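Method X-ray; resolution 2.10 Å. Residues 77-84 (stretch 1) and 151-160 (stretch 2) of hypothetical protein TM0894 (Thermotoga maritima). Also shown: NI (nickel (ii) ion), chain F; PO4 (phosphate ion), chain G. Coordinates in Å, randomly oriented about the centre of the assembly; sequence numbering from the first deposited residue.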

ATOM      1  N   VAL A  77      11.771  -8.181 -24.691  1.00 44.12           N
ATOM      2  CA  VAL A  77      11.298  -8.251 -23.313  1.00 43.43           C
ATOM      3  C   VAL A  77      11.496  -9.661 -22.797  1.00 44.42           C
ATOM      4  O   VAL A  77      11.012 -10.623 -23.410  1.00 43.73           O
ATOM      5  CB  VAL A  77       9.802  -7.857 -23.184  1.00 43.88           C
ATOM      6  CG1 VAL A  77       9.309  -8.033 -21.746  1.00 41.14           C
ATOM      7  CG2 VAL A  77       9.607  -6.425 -23.632  1.00 46.14           C
ATOM      8  N   LEU A  78      12.240  -9.778 -21.700  1.00 43.58           N
ATOM      9  CA  LEU A  78      12.507 -11.072 -21.078  1.00 46.13           C
ATOM     10  C   LEU A  78      11.810 -11.164 -19.720  1.00 44.86           C
ATOM     11  O   LEU A  78      11.694 -10.167 -18.990  1.00 44.33           O
ATOM     12  CB  LEU A  78      14.010 -11.300 -20.926  1.00 47.61           C
ATOM     13  CG  LEU A  78      14.824 -11.224 -22.221  1.00 49.76           C
ATOM     14  CD1 LEU A  78      15.258  -9.805 -22.528  1.00 56.10           C
ATOM     15  CD2 LEU A  78      16.042 -12.102 -22.119  1.00 54.25           C
ATOM     16  N   PHE A  79      11.343 -12.366 -19.401  1.00 43.41           N
ATOM     17  CA  PHE A  79      10.664 -12.628 -18.145  1.00 44.42           C
ATOM     18  C   PHE A  79      11.445 -13.594 -17.279  1.00 44.39           C
ATOM     19  O   PHE A  79      11.797 -14.687 -17.710  1.00 43.65           O
ATOM     20  CB  PHE A  79       9.281 -13.250 -18.374  1.00 45.71           C
ATOM     21  CG  PHE A  79       8.378 -12.464 -19.290  1.00 45.19           C
ATOM     22  CD1 PHE A  79       8.075 -11.132 -19.022  1.00 46.71           C
ATOM     23  CD2 PHE A  79       7.772 -13.083 -20.380  1.00 44.28           C
ATOM     24  CE1 PHE A  79       7.223 -10.410 -19.846  1.00 45.39           C
ATOM     25  CE2 PHE A  79       6.930 -12.373 -21.208  1.00 47.47           C
ATOM     26  CZ  PHE A  79       6.641 -11.023 -20.930  1.00 45.74           C
ATOM     27  N   THR A  80      11.674 -13.215 -16.029  1.00 44.19           N
ATOM     28  CA  THR A  80      12.141 -14.179 -15.050  1.00 43.68           C
ATOM     29  C   THR A  80      11.116 -15.291 -14.920  1.00 45.33           C
ATOM     30  O   THR A  80      11.458 -16.461 -14.937  1.00 43.27           O
ATOM     31  CB  THR A  80      12.428 -13.540 -13.693  1.00 42.05           C
ATOM     32  OG1 THR A  80      11.254 -12.911 -13.174  1.00 44.78           O
ATOM     33  CG2 THR A  80      13.560 -12.539 -13.836  1.00 40.35           C
ATOM     34  N   HIS A  81       9.843 -14.919 -14.833  1.00 44.69           N
ATOM     35  CA  HIS A  81       8.799 -15.900 -14.795  1.00 44.93           C
ATOM     36  C   HIS A  81       7.427 -15.288 -15.037  1.00 44.76           C
ATOM     37  O   HIS A  81       7.271 -14.072 -15.024  1.00 46.39           O
ATOM     38  CB  HIS A  81       8.826 -16.628 -13.456  1.00 43.64           C
ATOM     39  CG  HIS A  81       8.500 -15.773 -12.278  1.00 44.67           C
ATOM     40  ND1 HIS A  81       9.206 -14.633 -11.960  1.00 44.92           N
ATOM     41  CD2 HIS A  81       7.573 -15.929 -11.308  1.00 43.80           C
ATOM     42  CE1 HIS A  81       8.732 -14.131 -10.843  1.00 46.26           C
ATOM     43  NE2 HIS A  81       7.735 -14.890 -10.436  1.00 46.32           N
ATOM     44  N   VAL A  82       6.429 -16.153 -15.183  1.00 44.98           N
ATOM     45  CA  VAL A  82       5.100 -15.745 -15.576  1.00 45.28           C
ATOM     46  C   VAL A  82       4.227 -15.551 -14.350  1.00 45.73           C
ATOM     47  O   VAL A  82       3.411 -16.390 -14.022  1.00 46.32           O
ATOM     48  CB  VAL A  82       4.522 -16.772 -16.561  1.00 46.57           C
ATOM     49  CG1 VAL A  82       3.083 -16.353 -16.978  1.00 48.73           C
ATOM     50  CG2 VAL A  82       5.437 -16.855 -17.738  1.00 44.07           C
ATOM     51  N   HIS A  83       4.483 -14.456 -13.631  1.00 46.91           N
ATOM     52  CA  HIS A  83       3.652 -13.997 -12.549  1.00 47.82           C
ATOM     53  C   HIS A  83       3.275 -12.588 -12.918  1.00 44.50           C
ATOM     54  O   HIS A  83       4.120 -11.795 -13.393  1.00 42.98           O
ATOM     55  CB  HIS A  83       4.329 -14.058 -11.160  1.00 49.03           C
ATOM     56  CG  HIS A  83       4.344 -15.436 -10.554  1.00 58.99           C
ATOM     57  ND1 HIS A  83       5.003 -15.733  -9.375  1.00 57.84           N
ATOM     58  CD2 HIS A  83       3.832 -16.616 -10.996  1.00 66.90           C
ATOM     59  CE1 HIS A  83       4.881 -17.027  -9.113  1.00 61.51           C
ATOM     60  NE2 HIS A  83       4.175 -17.583 -10.080  1.00 66.19           N
ATOM     61  N   LEU A  84       2.015 -12.268 -12.681  1.00 42.85           N
ATOM     62  CA  LEU A  84       1.413 -11.035 -13.160  1.00 45.89           C
ATOM     63  C   LEU A  84       2.155  -9.752 -12.763  1.00 45.10           C
ATOM     64  O   LEU A  84       2.225  -8.796 -13.529  1.00 44.89           O
ATOM     65  CB  LEU A  84      -0.018 -10.956 -12.615  1.00 44.25           C
ATOM     66  CG  LEU A  84      -1.006 -10.156 -13.445  1.00 51.45           C
ATOM     67  CD1 LEU A  84      -1.079 -10.653 -14.880  1.00 52.50           C
ATOM     68  CD2 LEU A  84      -2.373 -10.246 -12.726  1.00 56.12           C
ATOM     69  N   TRP A 151      13.310 -22.501  -8.599  1.00 45.61           N
ATOM     70  CA  TRP A 151      13.125 -22.605  -7.140  1.00 46.18           C
ATOM     71  C   TRP A 151      12.187 -21.488  -6.736  1.00 47.30           C
ATOM     72  O   TRP A 151      12.495 -20.615  -5.894  1.00 49.42           O
ATOM     73  CB  TRP A 151      14.478 -22.531  -6.435  1.00 46.63           C
ATOM     74  CG  TRP A 151      15.454 -23.446  -7.137  1.00 45.77           C
ATOM     75  CD1 TRP A 151      15.315 -24.793  -7.323  1.00 47.11           C
ATOM     76  CD2 TRP A 151      16.662 -23.069  -7.802  1.00 40.37           C
ATOM     77  NE1 TRP A 151      16.372 -25.271  -8.038  1.00 41.89           N
ATOM     78  CE2 TRP A 151      17.214 -24.237  -8.348  1.00 43.90           C
ATOM     79  CE3 TRP A 151      17.337 -21.855  -7.971  1.00 44.97           C
ATOM     80  CZ2 TRP A 151      18.411 -24.239  -9.054  1.00 44.28           C
ATOM     81  CZ3 TRP A 151      18.531 -21.847  -8.675  1.00 45.53           C
ATOM     82  CH2 TRP A 151      19.049 -23.030  -9.220  1.00 46.29           C
ATOM     83  N   HIS A 152      11.034 -21.514  -7.378  1.00 46.02           N
ATOM     84  CA  HIS A 152       9.974 -20.538  -7.165  1.00 46.37           C
ATOM     85  C   HIS A 152       8.809 -20.862  -8.115  1.00 46.76           C
ATOM     86  O   HIS A 152       7.639 -20.908  -7.724  1.00 44.82           O
ATOM     87  CB  HIS A 152      10.476 -19.097  -7.409  1.00 46.93           C
ATOM     88  CG  HIS A 152       9.392 -18.083  -7.284  1.00 47.49           C
ATOM     89  ND1 HIS A 152       8.844 -17.741  -6.068  1.00 51.90           N
ATOM     90  CD2 HIS A 152       8.698 -17.394  -8.223  1.00 48.55           C
ATOM     91  CE1 HIS A 152       7.881 -16.855  -6.258  1.00 48.54           C
ATOM     92  NE2 HIS A 152       7.769 -16.639  -7.557  1.00 52.30           N
ATOM     93  N   ALA A 153       9.159 -21.103  -9.380  1.00 45.91           N
ATOM     94  CA  ALA A 153       8.188 -21.549 -10.396  1.00 44.96           C
ATOM     95  C   ALA A 153       8.962 -22.360 -11.421  1.00 43.66           C
ATOM     96  O   ALA A 153      10.172 -22.129 -11.605  1.00 43.99           O
ATOM     97  CB  ALA A 153       7.516 -20.344 -11.035  1.00 45.56           C
ATOM     98  N   ARG A 154       8.308 -23.329 -12.054  1.00 42.83           N
ATOM     99  CA  ARG A 154       9.006 -24.253 -12.951  1.00 46.52           C
ATOM    100  C   ARG A 154       9.698 -23.533 -14.112  1.00 44.58           C
ATOM    101  O   ARG A 154      10.710 -24.003 -14.631  1.00 44.42           O
ATOM    102  CB  ARG A 154       8.043 -25.295 -13.520  1.00 45.35           C
ATOM    103  CG  ARG A 154       7.010 -24.713 -14.532  1.00 53.72           C
ATOM    104  CD  ARG A 154       5.888 -25.682 -14.881  1.00 55.53           C
ATOM    105  NE  ARG A 154       4.924 -25.802 -13.788  1.00 56.18           N
ATOM    106  CZ  ARG A 154       3.856 -26.589 -13.805  1.00 59.45           C
ATOM    107  NH1 ARG A 154       3.602 -27.361 -14.856  1.00 60.84           N
ATOM    108  NH2 ARG A 154       3.042 -26.610 -12.751  1.00 55.30           N
ATOM    109  N   GLU A 155       9.147 -22.398 -14.533  1.00 43.64           N
ATOM    110  CA  GLU A 155       9.690 -21.663 -15.694  1.00 44.14           C
ATOM    111  C   GLU A 155      10.691 -20.567 -15.323  1.00 43.23           C
ATOM    112  O   GLU A 155      11.107 -19.765 -16.168  1.00 44.96           O
ATOM    113  CB  GLU A 155       8.547 -21.067 -16.516  1.00 44.29           C
ATOM    114  CG  GLU A 155       7.918 -19.759 -16.007  1.00 44.16           C
ATOM    115  CD  GLU A 155       6.906 -19.949 -14.878  1.00 47.67           C
ATOM    116  OE1 GLU A 155       6.713 -21.101 -14.395  1.00 40.84           O
ATOM    117  OE2 GLU A 155       6.277 -18.934 -14.507  1.00 46.10           O
ATOM    118  N   HIS A 156      11.084 -20.532 -14.056  1.00 43.29           N
ATOM    119  CA  HIS A 156      11.797 -19.398 -13.537  1.00 42.05           C
ATOM    120  C   HIS A 156      13.231 -19.312 -14.072  1.00 41.13           C
ATOM    121  O   HIS A 156      13.995 -20.299 -14.077  1.00 40.80           O
ATOM    122  CB  HIS A 156      11.787 -19.394 -12.001  1.00 43.07           C
ATOM    123  CG  HIS A 156      12.305 -18.112 -11.420  1.00 43.06           C
ATOM    124  ND1 HIS A 156      13.657 -17.836 -11.311  1.00 42.36           N
ATOM    125  CD2 HIS A 156      11.651 -17.006 -10.975  1.00 42.41           C
ATOM    126  CE1 HIS A 156      13.806 -16.619 -10.810  1.00 43.16           C
ATOM    127  NE2 HIS A 156      12.603 -16.094 -10.602  1.00 40.63           N
ATOM    128  N   LEU A 157      13.596 -18.099 -14.464  1.00 41.36           N
ATOM    129  CA  LEU A 157      14.911 -17.776 -15.002  1.00 41.78           C
ATOM    130  C   LEU A 157      15.560 -16.645 -14.236  1.00 42.83           C
ATOM    131  O   LEU A 157      14.877 -15.718 -13.758  1.00 42.92           O
ATOM    132  CB  LEU A 157      14.789 -17.305 -16.455  1.00 42.14           C
ATOM    133  CG  LEU A 157      14.208 -18.274 -17.487  1.00 40.27           C
ATOM    134  CD1 LEU A 157      13.993 -17.515 -18.793  1.00 44.82           C
ATOM    135  CD2 LEU A 157      15.070 -19.499 -17.697  1.00 40.17           C
ATOM    136  N   SER A 158      16.893 -16.714 -14.162  1.00 43.55           N
ATOM    137  CA  SER A 158      17.728 -15.616 -13.699  1.00 43.71           C
ATOM    138  C   SER A 158      18.662 -15.228 -14.861  1.00 43.76           C
ATOM    139  O   SER A 158      18.983 -16.056 -15.734  1.00 44.50           O
ATOM    140  CB  SER A 158      18.504 -15.996 -12.420  1.00 43.84           C
ATOM    141  OG  SER A 158      17.634 -16.462 -11.383  1.00 42.85           O
ATOM    142  N   PHE A 159      19.067 -13.961 -14.874  1.00 43.82           N
ATOM    143  CA  PHE A 159      19.870 -13.403 -15.955  1.00 43.70           C
ATOM    144  C   PHE A 159      21.132 -12.701 -15.430  1.00 43.25           C
ATOM    145  O   PHE A 159      21.063 -11.833 -14.564  1.00 44.51           O
ATOM    146  CB  PHE A 159      19.069 -12.391 -16.757  1.00 44.15           C
ATOM    147  CG  PHE A 159      17.791 -12.915 -17.303  1.00 43.86           C
ATOM    148  CD1 PHE A 159      17.779 -13.694 -18.459  1.00 44.20           C
ATOM    149  CD2 PHE A 159      16.589 -12.651 -16.658  1.00 45.87           C
ATOM    150  CE1 PHE A 159      16.587 -14.197 -18.971  1.00 42.37           C
ATOM    151  CE2 PHE A 159      15.401 -13.147 -17.158  1.00 44.14           C
ATOM    152  CZ  PHE A 159      15.387 -13.925 -18.318  1.00 42.87           C
ATOM    153  N   LEU A 160      22.273 -13.087 -15.980  1.00 44.64           N
ATOM    154  CA  LEU A 160      23.544 -12.478 -15.647  1.00 44.68           C
ATOM    155  C   LEU A 160      23.954 -11.566 -16.789  1.00 45.14           C
ATOM    156  O   LEU A 160      24.046 -12.007 -17.953  1.00 43.34           O
ATOM    157  CB  LEU A 160      24.592 -13.572 -15.426  1.00 45.46           C
ATOM    158  CG  LEU A 160      25.983 -13.130 -14.943  1.00 45.34           C
ATOM    159  CD1 LEU A 160      25.929 -12.607 -13.496  1.00 45.43           C
ATOM    160  CD2 LEU A 160      26.943 -14.294 -15.039  1.00 45.26           C
TER
HETATM  161 NI    NI F 302       6.786 -14.805  -8.507  1.00 59.92          NI
HETATM  162  P   PO4 G 303       5.020 -24.379 -10.229  1.00 46.33           P
HETATM  163  O1  PO4 G 303       4.597 -25.800 -10.452  1.00 62.81           O
HETATM  164  O2  PO4 G 303       3.822 -23.515 -10.022  1.00 59.22           O
HETATM  165  O3  PO4 G 303       5.656 -23.830 -11.477  1.00 40.86           O
HETATM  166  O4  PO4 G 303       5.980 -24.350  -9.068  1.00 54.91           O
HETATM  167  O   HOH W   1      10.699 -17.524 -18.004  1.00 27.67           O
HETATM  168  O   HOH W   2       3.604 -19.201 -13.970  1.00 39.01           O
HETATM  169  O   HOH W   3       5.723 -12.892  -8.545  1.00 40.47           O
HETATM  170  O   HOH W   4       5.747 -14.415  -6.347  1.00 43.01           O

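A nickel ion ties the two stretches together at one end of the contact. Stretch 1 supplies His 81 NE2, 2.1 Å from NI, and His 83 ND1, 2.2 Å from NI. Stretch 2 supplies His 152 NE2, 2.3 Å from NI. Waters 3 and 4 and one atom from elsewhere in the structure complete the six ligands. Histidine suits this role because an unprotonated ring nitrogen offers a lone pair to the metal. The ligand nitrogens are therefore drawn close without hydrogen bonding to one another: His 81 NE2 lies 3.4 Å from His 152 NE2. The CA-to-CB bonds of all three histidines point toward the opposite stretch.

The ring of His 81 is held at its other nitrogen too. His 81 ND1 donates to Thr 80 OG1 at 2.9 Å. This leaves NE2 free for the nickel. The edge of the His 152 ring is turned toward the face of His 81 in an offset edge-to-face pair, with planes at 87°. His 156 CD2 sits over one face of the His 81 ring, 3.5 Å from His 81 ND1.

Two direct hydrogen bonds cross between the stretches. Leu 157 N donates to Thr 80 O at 2.7 Å, joining the backbones where strand 157-160 begins. Two CA-H...O contacts support this link: His 156 CA to Thr 80 O at 3.3 Å, and Thr 80 CA to Leu 157 O at 3.4 Å. In the second bond, Val 82 N donates to Glu 155 OE2 at 2.9 Å. Glu 155 is buried, and its carboxylate provides an acceptor for a backbone NH of the loop. It lies in the type I turn from Ala 153 to His 156, which is closed by a 3.1 Å hydrogen bond from His 156 N to Ala 153 O.

Water adds two bridges. Water 2 donates to Val 82 O at 2.8 Å and to Glu 155 OE2 at 2.7 Å, so this carboxylate oxygen meets Val 82 both directly and through water. Water 1 lies 3.1 Å from Phe 79 O and 2.9 Å from Glu 155 O.

Apolar packing fills the other end. Phe 159 points toward stretch 1, and its CE1 lies 3.8 Å from Leu 78 CD2. At the edge of the same ring, Phe 159 CE2 is 3.8 Å from Thr 80 CG2. The threonine thus serves two environments: its methyl meets the aromatic ring, while its hydroxyl accepts from His 81. Leu 157 CD1 packs 3.7 Å from Phe 79 O. In all, 504 Å² is buried between the stretches.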